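Local coordinates for uncharacterized protein SPO1766 (Silicibacter pomeroyi, PDB 3DNX), which is of unknown function but, as a member of the MmcB-like family in the PDDEXK nuclease clan, is probably linked to DNA repair, at residues R18-H23 and Y107-V112; S31-V36 and V43-L48; V56-S61 and D80-A85; G74-C79 and P116-A121. One frame throughout, in Å; residues are numbered along the deposited sequence. Where two conformers were deposited one is given.

Contact 1: R18-H23 and Y107-V112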
# COMPACT_ATOMS: atom_id res chain seq x y z
N ARG A 18 5.95 -12.04 -10.48
CA ARG A 18 4.55 -12.51 -10.30
C ARG A 18 4.46 -13.70 -9.43
O ARG A 18 3.67 -13.72 -8.49
CB ARG A 18 3.90 -12.78 -11.66
CG ARG A 18 2.37 -13.00 -11.64
CD ARG A 18 2.05 -13.26 -13.11
NE ARG A 18 0.66 -13.31 -13.46
CZ ARG A 18 -0.01 -14.41 -13.78
NH1 ARG A 18 -1.28 -14.30 -14.14
NH2 ARG A 18 0.56 -15.62 -13.73
N GLY A 19 5.33 -14.68 -9.69
CA GLY A 19 5.36 -15.90 -8.88
C GLY A 19 5.82 -15.65 -7.49
O GLY A 19 5.22 -16.16 -6.52
N VAL A 20 6.81 -14.77 -7.33
CA VAL A 20 7.26 -14.40 -6.00
C VAL A 20 6.13 -13.75 -5.18
O VAL A 20 5.92 -14.12 -3.98
CB VAL A 20 8.52 -13.45 -6.06
CG1 VAL A 20 8.85 -12.93 -4.67
CG2 VAL A 20 9.74 -14.19 -6.66
N ALA A 21 5.43 -12.79 -5.79
CA ALA A 21 4.32 -12.08 -5.15
C ALA A 21 3.18 -13.04 -4.72
O ALA A 21 2.62 -12.88 -3.62
CB ALA A 21 3.79 -10.99 -6.04
N ARG A 22 2.85 -14.00 -5.58
CA ARG A 22 1.82 -15.04 -5.24
C ARG A 22 2.25 -15.76 -4.02
O ARG A 22 1.46 -15.95 -3.09
CB ARG A 22 1.61 -16.02 -6.38
CG ARG A 22 0.91 -15.45 -7.54
CD ARG A 22 0.87 -16.41 -8.72
NE ARG A 22 -0.10 -15.96 -9.70
CZ ARG A 22 -0.83 -16.77 -10.47
NH1 ARG A 22 -0.68 -18.09 -10.46
NH2 ARG A 22 -1.70 -16.25 -11.31
N HIS A 23 3.53 -16.19 -3.98
CA HIS A 23 4.02 -17.02 -2.88
C HIS A 23 4.12 -16.26 -1.57
O HIS A 23 3.73 -16.77 -0.51
CB HIS A 23 5.39 -17.67 -3.25
CG HIS A 23 5.86 -18.67 -2.25
ND1 HIS A 23 5.13 -19.81 -1.95
CD2 HIS A 23 6.92 -18.68 -1.41
CE1 HIS A 23 5.77 -20.49 -1.03
NE2 HIS A 23 6.85 -19.83 -0.68
N TYR A 107 3.95 -18.40 -12.10
CA TYR A 107 2.77 -18.91 -11.45
C TYR A 107 2.91 -19.20 -9.97
O TYR A 107 1.89 -19.34 -9.28
CB TYR A 107 2.34 -20.19 -12.15
CG TYR A 107 2.20 -19.97 -13.63
CD1 TYR A 107 1.14 -19.25 -14.13
CD2 TYR A 107 3.19 -20.42 -14.53
CE1 TYR A 107 0.98 -19.04 -15.49
CE2 TYR A 107 3.05 -20.19 -15.89
CZ TYR A 107 1.94 -19.51 -16.36
OH TYR A 107 1.76 -19.25 -17.70
N ASP A 108 4.14 -19.30 -9.50
CA ASP A 108 4.41 -19.66 -8.10
C ASP A 108 5.89 -19.51 -7.80
O ASP A 108 6.67 -19.16 -8.68
CB ASP A 108 3.95 -21.07 -7.82
CG ASP A 108 3.60 -21.33 -6.33
OD1 ASP A 108 3.82 -20.49 -5.42
OD2 ASP A 108 3.10 -22.42 -6.10
N ALA A 109 6.27 -19.76 -6.55
CA ALA A 109 7.65 -19.74 -6.12
C ALA A 109 7.83 -20.57 -4.86
O ALA A 109 6.87 -20.91 -4.18
CB ALA A 109 8.13 -18.32 -5.90
N GLU A 110 9.08 -20.96 -4.58
CA GLU A 110 9.40 -21.61 -3.30
C GLU A 110 10.72 -21.12 -2.75
O GLU A 110 11.65 -20.89 -3.50
CB GLU A 110 9.41 -23.13 -3.43
CG GLU A 110 10.43 -23.67 -4.42
CD GLU A 110 10.37 -25.18 -4.65
OE1 GLU A 110 9.52 -25.87 -4.07
OE2 GLU A 110 11.20 -25.69 -5.45
N ILE A 111 10.83 -20.97 -1.46
CA ILE A 111 12.10 -20.58 -0.85
C ILE A 111 12.87 -21.91 -0.69
O ILE A 111 12.36 -22.86 -0.10
CB ILE A 111 11.91 -19.96 0.51
CG1 ILE A 111 11.07 -18.66 0.41
CG2 ILE A 111 13.26 -19.73 1.20
CD1 ILE A 111 10.77 -18.05 1.72
N VAL A 112 14.03 -21.99 -1.29
CA VAL A 112 14.85 -23.20 -1.13
C VAL A 112 15.99 -22.96 -0.14
O VAL A 112 16.59 -23.92 0.36
CB VAL A 112 15.34 -23.75 -2.49
CG1 VAL A 112 14.13 -24.34 -3.28
CG2 VAL A 112 16.08 -22.71 -3.29
O HOH W 1 2.71 -20.36 -3.02
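Arg-22 and His-23 lean from helix 12-26 over residues 107-110, where the chain enters an outermost strand of the mixed sheet, so the contact is helix-on-sheet packing in what is probably a PDDEXK-type alpha/beta fold. The short axes approach to 7.6 Å at 66°. Backbone meets backbone at Gly-19, whose CA lies 3.5 Å from Asp-108 O in a CA-H...O contact; a CB here would clash with that oxygen. Arg-22 NH1 donates to Tyr-107 O at 3.1 Å, with an N-H...O angle of 158°. Arg-18 runs out fully extended from CG to NE and brings NH2 to within 3.7 Å of Tyr-107 CD1, the guanidinium and ring planes 82° apart; the same NH2 is bonded to Ala-106 O. The two guanidiniums overlap near their rims, and Asp-145 of the second subunit forms a salt bridge with Arg-22 NE, which probably offsets their mutual repulsion. His-23 lays one ring face over Ala-109 O, which stands 3.0 Å above the ring plane, an approach too poorly angled for a hydrogen bond from ND1. The in-plane partner of His-23 ND1 is instead a water at 2.7 Å, which in turn donates to Asp-108 OD1 at 2.6 Å.

Contact 2: S31-V36 and V43-L48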
# COMPACT_ATOMS: atom_id res chain seq x y z
N SER A 31 3.56 -7.38 -1.08
CA SER A 31 4.72 -7.00 -1.89
C SER A 31 4.38 -5.87 -2.83
O SER A 31 3.20 -5.61 -3.13
CB SER A 31 5.26 -8.18 -2.66
OG SER A 31 4.30 -8.67 -3.59
N VAL A 32 5.43 -5.18 -3.28
CA VAL A 32 5.36 -4.28 -4.41
C VAL A 32 6.54 -4.56 -5.33
O VAL A 32 7.55 -5.17 -4.95
CB VAL A 32 5.34 -2.76 -4.04
CG1 VAL A 32 4.05 -2.42 -3.21
CG2 VAL A 32 6.58 -2.29 -3.35
N GLU A 33 6.40 -4.07 -6.55
CA GLU A 33 7.46 -4.18 -7.51
C GLU A 33 8.16 -2.85 -7.81
O GLU A 33 7.58 -1.76 -7.70
CB GLU A 33 6.91 -4.77 -8.81
CG GLU A 33 6.63 -6.23 -8.80
CD GLU A 33 6.32 -6.77 -10.22
OE1 GLU A 33 7.11 -6.51 -11.20
OE2 GLU A 33 5.30 -7.49 -10.36
N GLU A 34 9.43 -2.96 -8.19
CA GLU A 34 10.23 -1.80 -8.60
C GLU A 34 10.24 -0.74 -7.53
O GLU A 34 9.93 0.40 -7.77
CB GLU A 34 9.69 -1.26 -9.92
CG GLU A 34 9.60 -2.34 -10.96
CD GLU A 34 9.25 -1.80 -12.32
OE1 GLU A 34 8.31 -0.99 -12.41
OE2 GLU A 34 9.90 -2.22 -13.30
N PHE A 35 10.61 -1.15 -6.33
CA PHE A 35 10.65 -0.28 -5.20
C PHE A 35 11.97 0.48 -5.03
O PHE A 35 13.05 -0.11 -5.12
CB PHE A 35 10.44 -1.10 -3.96
CG PHE A 35 10.39 -0.30 -2.73
CD1 PHE A 35 11.45 -0.31 -1.86
CD2 PHE A 35 9.31 0.52 -2.47
CE1 PHE A 35 11.43 0.43 -0.71
CE2 PHE A 35 9.30 1.29 -1.33
CZ PHE A 35 10.35 1.23 -0.43
N VAL A 36 11.87 1.76 -4.71
CA VAL A 36 13.05 2.66 -4.56
C VAL A 36 13.31 2.98 -3.09
O VAL A 36 12.65 3.85 -2.50
CB VAL A 36 12.89 3.96 -5.34
CG1 VAL A 36 14.07 4.91 -5.07
CG2 VAL A 36 12.76 3.68 -6.82
N VAL A 43 14.71 -1.97 -6.27
CA VAL A 43 14.67 -3.39 -6.02
C VAL A 43 13.48 -4.01 -6.75
O VAL A 43 12.43 -3.41 -6.86
CB VAL A 43 14.64 -3.75 -4.50
CG1 VAL A 43 15.73 -3.00 -3.69
CG2 VAL A 43 13.31 -3.54 -3.92
N ASP A 44 13.67 -5.23 -7.25
CA ASP A 44 12.66 -5.88 -8.12
C ASP A 44 11.35 -6.20 -7.38
O ASP A 44 10.27 -5.91 -7.89
CB ASP A 44 13.25 -7.15 -8.72
CG ASP A 44 14.43 -6.87 -9.65
OD1 ASP A 44 14.50 -5.76 -10.21
OD2 ASP A 44 15.25 -7.80 -9.80
N VAL A 45 11.48 -6.77 -6.19
CA VAL A 45 10.34 -6.98 -5.32
C VAL A 45 10.75 -6.60 -3.90
O VAL A 45 11.80 -7.02 -3.40
CB VAL A 45 9.82 -8.43 -5.36
CG1 VAL A 45 8.67 -8.63 -4.33
CG2 VAL A 45 9.33 -8.77 -6.76
N MSE A 46 9.89 -5.79 -3.25
CA MSE A 46 9.97 -5.63 -1.80
C MSE A 46 8.83 -6.37 -1.15
O MSE A 46 7.68 -6.18 -1.57
CB MSE A 46 9.97 -4.15 -1.40
CG MSE A 46 10.10 -4.00 0.17
SE MSE A 46 10.15 -2.24 0.89
CE MSE A 46 9.10 -2.50 2.56
N GLY A 47 9.15 -7.19 -0.15
CA GLY A 47 8.13 -7.90 0.64
C GLY A 47 8.02 -7.30 2.02
O GLY A 47 9.04 -6.92 2.62
N LEU A 48 6.77 -7.19 2.51
CA LEU A 48 6.48 -6.69 3.83
C LEU A 48 5.69 -7.73 4.62
O LEU A 48 4.59 -8.17 4.21
CB LEU A 48 5.71 -5.38 3.75
CG LEU A 48 5.23 -4.77 5.06
CD1 LEU A 48 6.43 -4.39 5.96
CD2 LEU A 48 4.28 -3.55 4.81
O HOH W 2 10.00 -6.28 -10.65
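Selenomethionine Met-46 lays its SE atom over one face of the Phe-35 ring, 3.7 Å from the ring centroid and 24° off the normal, a Met-aromatic contact. Both residues leave the same face of the sheet, toward helix 122-144, and there CG of each is anti to its backbone N (chi1 -177° for Phe-35). Val-43 CG2 packs at 3.8 Å against Phe-35 CB. An alanine in place of Phe-35 would probably open a gap beside the selenium and leave the end of Met-46 more freedom to turn. The backbones form the antiparallel hairpin 30-35/43-48, in which Val-32 and Met-46 exchange two hydrogen bonds. A G1 bulge interrupts the ladder: Glu-34 and Phe-35 both face Val-43, and Glu-34 takes left-handed helical torsions. Glu-34 N still donates to Asp-44 O at 3.1 Å, approaching from well above the carbonyl plane. On the face that helix 12-26 packs against, Ser-31 CB meets Val-45 CG1 at 3.8 Å. At the polar edge a water donates both to Asp-44 O, at 2.8 Å, and to Glu-33 OE1; Glu-33 OE2 forms a salt bridge with Arg-144 of the second subunit. Asp-44, consistent with the acidic residue of a PDDEXK site, accepts from Cys-59 N through OD2.

Contact 3: V56-S61 and D80-A85. With NA (sodium ion), chain C.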
# COMPACT_ATOMS: atom_id res chain seq x y z
N VAL A 56 13.97 -7.98 0.50
CA VAL A 56 14.27 -7.56 -0.85
C VAL A 56 14.51 -8.85 -1.63
O VAL A 56 15.29 -9.74 -1.20
CB VAL A 56 15.49 -6.65 -0.89
CG1 VAL A 56 16.14 -6.64 -2.31
CG2 VAL A 56 15.11 -5.24 -0.38
N ILE A 57 13.84 -8.94 -2.77
CA ILE A 57 14.02 -10.07 -3.68
C ILE A 57 14.39 -9.53 -5.05
O ILE A 57 13.63 -8.79 -5.69
CB ILE A 57 12.76 -10.96 -3.79
CG1 ILE A 57 12.38 -11.48 -2.42
CG2 ILE A 57 12.96 -12.15 -4.75
CD1 ILE A 57 11.13 -10.86 -1.91
N GLU A 58 15.59 -9.91 -5.50
CA GLU A 58 16.05 -9.60 -6.82
C GLU A 58 15.80 -10.78 -7.75
O GLU A 58 16.36 -11.89 -7.54
CB GLU A 58 17.56 -9.26 -6.78
CG GLU A 58 17.88 -7.93 -6.19
CD GLU A 58 17.36 -6.79 -7.03
OE1 GLU A 58 18.00 -6.48 -8.06
OE2 GLU A 58 16.32 -6.21 -6.67
N CYS A 59 15.05 -10.49 -8.80
CA CYS A 59 14.58 -11.47 -9.76
C CYS A 59 15.49 -11.46 -10.96
O CYS A 59 15.42 -10.58 -11.79
CB CYS A 59 13.13 -11.18 -10.15
SG CYS A 59 12.00 -11.21 -8.74
N LYS A 60 16.36 -12.46 -11.07
CA LYS A 60 17.29 -12.51 -12.19
C LYS A 60 16.85 -13.57 -13.21
O LYS A 60 16.78 -14.74 -12.92
CB LYS A 60 18.70 -12.77 -11.68
CG LYS A 60 19.16 -11.72 -10.69
CD LYS A 60 19.21 -10.37 -11.41
CE LYS A 60 19.60 -9.27 -10.51
NZ LYS A 60 19.63 -7.94 -11.23
N SER A 61 16.59 -13.11 -14.43
CA SER A 61 15.96 -13.93 -15.43
C SER A 61 17.00 -14.65 -16.30
O SER A 61 16.63 -15.55 -17.08
CB SER A 61 15.05 -13.05 -16.26
OG SER A 61 15.81 -11.97 -16.84
N ASP A 80 15.70 -6.59 6.04
CA ASP A 80 15.99 -7.56 7.08
C ASP A 80 16.55 -8.83 6.45
O ASP A 80 17.45 -9.42 7.01
CB ASP A 80 14.73 -7.91 7.86
CG ASP A 80 14.15 -6.74 8.58
OD1 ASP A 80 14.89 -6.03 9.31
OD2 ASP A 80 12.95 -6.54 8.45
N ARG A 81 16.03 -9.23 5.28
CA ARG A 81 16.46 -10.42 4.56
C ARG A 81 16.52 -10.11 3.07
O ARG A 81 15.65 -9.45 2.54
CB ARG A 81 15.52 -11.59 4.81
CG ARG A 81 15.43 -12.03 6.26
CD ARG A 81 14.71 -13.35 6.38
NE ARG A 81 14.18 -13.58 7.72
CZ ARG A 81 14.63 -14.48 8.59
NH1 ARG A 81 14.05 -14.58 9.77
NH2 ARG A 81 15.60 -15.31 8.29
N TYR A 82 17.59 -10.56 2.44
CA TYR A 82 17.86 -10.42 1.00
C TYR A 82 17.89 -11.77 0.30
O TYR A 82 18.57 -12.74 0.75
CB TYR A 82 19.22 -9.73 0.79
CG TYR A 82 19.57 -9.62 -0.65
CD1 TYR A 82 19.10 -8.57 -1.42
CD2 TYR A 82 20.39 -10.58 -1.27
CE1 TYR A 82 19.39 -8.48 -2.77
CE2 TYR A 82 20.67 -10.50 -2.62
CZ TYR A 82 20.20 -9.42 -3.35
OH TYR A 82 20.48 -9.31 -4.68
N PHE A 83 17.13 -11.86 -0.80
CA PHE A 83 16.94 -13.08 -1.59
C PHE A 83 17.17 -12.82 -3.06
O PHE A 83 16.87 -11.71 -3.57
CB PHE A 83 15.52 -13.65 -1.55
CG PHE A 83 15.00 -13.98 -0.18
CD1 PHE A 83 14.88 -15.29 0.24
CD2 PHE A 83 14.59 -12.96 0.67
CE1 PHE A 83 14.36 -15.58 1.51
CE2 PHE A 83 14.08 -13.24 1.92
CZ PHE A 83 13.98 -14.55 2.35
N TRP A 84 17.68 -13.86 -3.73
CA TRP A 84 17.58 -13.99 -5.17
C TRP A 84 16.35 -14.80 -5.53
O TRP A 84 15.94 -15.64 -4.76
CB TRP A 84 18.81 -14.66 -5.74
CG TRP A 84 20.09 -14.00 -5.38
CD1 TRP A 84 20.89 -14.33 -4.34
CD2 TRP A 84 20.72 -12.90 -6.05
NE1 TRP A 84 22.00 -13.51 -4.33
CE2 TRP A 84 21.89 -12.61 -5.36
CE3 TRP A 84 20.40 -12.14 -7.18
CZ2 TRP A 84 22.76 -11.60 -5.76
CZ3 TRP A 84 21.24 -11.13 -7.57
CH2 TRP A 84 22.40 -10.86 -6.86
N ALA A 85 15.75 -14.50 -6.68
CA ALA A 85 14.68 -15.33 -7.27
C ALA A 85 15.07 -15.60 -8.73
O ALA A 85 15.34 -14.68 -9.48
CB ALA A 85 13.30 -14.64 -7.18
NA NA C . 15.78 -8.65 -13.36
O HOH W 3 16.86 -7.56 -11.60
O HOH W 4 13.67 -8.02 -13.02
O HOH W 5 16.68 -7.05 -14.80
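Val-56 to Cys-59 pair in parallel register with Tyr-82 to Ala-85, the short axes 4.6 Å apart and inclined by 22°, through five backbone hydrogen bonds that run from Val-56 N to Arg-81 O up to Lys-60 N to Ala-85 O. On one face Ile-57 CG2 presses on Ala-85 CB at 3.5 Å, tighter than normal van der Waals contact, while Cys-59 SG lies 4.0 Å from the same methyl; Val-20 of helix 12-26 closes over this patch. On the other face Val-56 CG1 meets Tyr-82 CD1 at 3.6 Å. Tyr-82 OH then sits over the rim of one Trp-84 face and 3.3 Å from Glu-58 CG, a buried hydroxyl with no polar partner in the model. Lys-60 CG and CE both lie at the edge of the Trp-84 ring, the chain between them bending at CD (chi2 -63°). The strands belong to the beta-alpha-beta unit 54-59, 63-68, 81-86, and Glu-58, Cys-59 and Lys-60 give a Glu-x-Lys sequence consistent with the motif of the PDDEXK clan. Glu-58 OE2 accepts from Asp-44 N, whereas Lys-60 NZ forms a salt bridge with Asp-69. A sodium ion is bound by Cys-59 O at 2.5 Å, by Asp-65 and by three waters. One of these waters accepts a hydrogen bond from Lys-60 NZ at 2.8 Å, tying the lysine to the metal's shell.

Contact 4: G74-C79 and P116-A121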
# COMPACT_ATOMS: atom_id res chain seq x y z
N GLY A 74 24.87 -3.66 -1.80
CA GLY A 74 24.25 -2.38 -1.43
C GLY A 74 22.78 -2.45 -1.07
O GLY A 74 22.26 -1.52 -0.42
N TYR A 75 22.10 -3.52 -1.49
CA TYR A 75 20.73 -3.73 -1.08
C TYR A 75 20.59 -4.18 0.37
O TYR A 75 19.53 -4.02 0.97
CB TYR A 75 20.02 -4.77 -1.94
CG TYR A 75 19.92 -4.47 -3.41
CD1 TYR A 75 20.45 -5.36 -4.35
CD2 TYR A 75 19.26 -3.34 -3.89
CE1 TYR A 75 20.34 -5.14 -5.71
CE2 TYR A 75 19.15 -3.10 -5.28
CZ TYR A 75 19.69 -4.00 -6.17
OH TYR A 75 19.61 -3.81 -7.53
N LEU A 76 21.65 -4.74 0.94
CA LEU A 76 21.57 -5.35 2.28
C LEU A 76 21.10 -4.41 3.40
O LEU A 76 20.32 -4.82 4.29
CB LEU A 76 22.93 -5.99 2.61
CG LEU A 76 23.31 -7.18 1.70
CD1 LEU A 76 24.54 -7.94 2.23
CD2 LEU A 76 22.12 -8.13 1.53
N GLU A 77 21.59 -3.18 3.38
CA GLU A 77 21.26 -2.20 4.38
C GLU A 77 19.81 -1.71 4.30
O GLU A 77 19.37 -0.93 5.14
CB GLU A 77 22.23 -1.00 4.31
CG GLU A 77 22.20 -0.16 3.01
CD GLU A 77 22.88 1.18 3.21
OE1 GLU A 77 22.87 1.68 4.36
OE2 GLU A 77 23.42 1.75 2.22
N TRP A 78 19.08 -2.14 3.28
CA TRP A 78 17.70 -1.70 3.09
C TRP A 78 16.67 -2.79 3.35
O TRP A 78 15.52 -2.62 2.96
CB TRP A 78 17.53 -1.16 1.67
CG TRP A 78 18.41 -0.01 1.41
CD1 TRP A 78 19.52 0.01 0.63
CD2 TRP A 78 18.29 1.31 1.98
NE1 TRP A 78 20.10 1.27 0.66
CE2 TRP A 78 19.36 2.08 1.49
CE3 TRP A 78 17.38 1.90 2.87
CZ2 TRP A 78 19.54 3.41 1.82
CZ3 TRP A 78 17.54 3.22 3.20
CH2 TRP A 78 18.63 3.96 2.69
N CYS A 79 17.09 -3.89 4.00
CA CYS A 79 16.20 -5.01 4.28
C CYS A 79 16.63 -5.81 5.50
O CYS A 79 17.73 -5.67 6.00
CB CYS A 79 16.08 -5.93 3.06
SG CYS A 79 17.60 -6.74 2.51
N PRO A 116 19.70 -15.16 5.67
CA PRO A 116 20.05 -14.80 7.05
C PRO A 116 19.39 -13.44 7.45
O PRO A 116 19.17 -12.61 6.57
CB PRO A 116 21.57 -14.69 7.02
CG PRO A 116 21.93 -14.40 5.64
CD PRO A 116 20.88 -15.11 4.78
N GLU A 117 19.07 -13.27 8.73
CA GLU A 117 18.45 -12.02 9.23
C GLU A 117 19.50 -10.98 9.63
O GLU A 117 20.37 -11.25 10.44
CB GLU A 117 17.50 -12.29 10.41
CG GLU A 117 16.86 -11.00 10.97
CD GLU A 117 15.35 -11.07 11.14
OE1 GLU A 117 14.82 -12.19 11.20
OE2 GLU A 117 14.69 -10.00 11.21
N GLN A 118 19.42 -9.80 9.00
CA GLN A 118 20.26 -8.65 9.31
C GLN A 118 19.34 -7.47 9.63
O GLN A 118 19.24 -6.52 8.84
CB GLN A 118 21.17 -8.33 8.10
CG GLN A 118 21.25 -9.44 7.02
CD GLN A 118 22.65 -9.63 6.45
OE1 GLN A 118 23.12 -10.76 6.35
NE2 GLN A 118 23.31 -8.53 6.08
N LYS A 119 18.65 -7.55 10.76
CA LYS A 119 17.60 -6.58 11.10
C LYS A 119 17.93 -5.08 10.89
O LYS A 119 19.04 -4.61 11.14
CB LYS A 119 17.12 -6.77 12.55
CG LYS A 119 16.06 -7.86 12.76
CD LYS A 119 15.32 -7.60 14.12
CE LYS A 119 15.29 -8.83 15.05
NZ LYS A 119 14.49 -9.97 14.49
N LEU A 120 16.91 -4.37 10.45
CA LEU A 120 16.96 -2.95 10.14
C LEU A 120 16.77 -2.17 11.47
O LEU A 120 16.09 -2.65 12.38
CB LEU A 120 15.82 -2.66 9.15
CG LEU A 120 15.93 -2.02 7.75
CD1 LEU A 120 17.20 -2.18 7.04
CD2 LEU A 120 14.78 -2.58 6.89
N ALA A 121 17.36 -0.98 11.57
CA ALA A 121 17.09 -0.08 12.71
C ALA A 121 15.64 0.47 12.64
O ALA A 121 15.11 0.60 11.54
CB ALA A 121 18.12 1.05 12.72
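Leu-120 holds chi1 at -124° and chi2 at 27°, both off the staggered positions; chi1 sets CG, and chi2 then points CD1 at the backbone of residues 77-79. Leu-120 CD1 comes to 3.1 Å from Glu-77 O and 3.5 Å from Cys-79 N, although so unusual a conformation makes the finest detail doubtful. Leu-120 CD2 is 3.8 Å from Cys-79 CA. The leucine thus packs on main chain rather than on another side chain of these loops. An alanine here would probably open a gap over the Glu-77 to Cys-79 backbone and weaken the packing of the two loops. In one of its two conformers Gln-118 brings NE2 to 4.1 Å from Leu-76 CD1, a loose and somewhat doubtful touch. Two carbonyl oxygens, Cys-79 O and Gln-118 O, stand 3.3 Å apart as acceptors with no bond between them. The polar hold comes from the next residue along: Asp-80 pairs through its backbone with Gln-118 and accepts from Leu-120 N through OD1. This is loop-on-loop packing at the surface, joining the segment that precedes strand 81-86 to the one that leads into helix 122-144, with Leu-120 also touching Ile-54 of strand 54-59 and Leu-128 of that helix.

From the N terminus, helix 12-26 supplies the first half of contact 1, whose second half arrives 84 residues later on strand 109-113; the long loop it closes encloses contacts 2 and 3. Contact 2 closes a short hairpin loop before contact 3 opens, yet strands 43-48 and 54-59 are sheet neighbours, joined by Val-45 O to Ile-57 N. Contact 3 closes the crossover through helix 63-68. Contact 4 crosses both contact 1 and contact 3, tying the loop ahead of strand 81-86 to the approach of helix 122-144. Val-20 packs on Ile-57 and Ala-85, linking contacts 1 and 3, while contacts 1 and 2 both touch the second subunit.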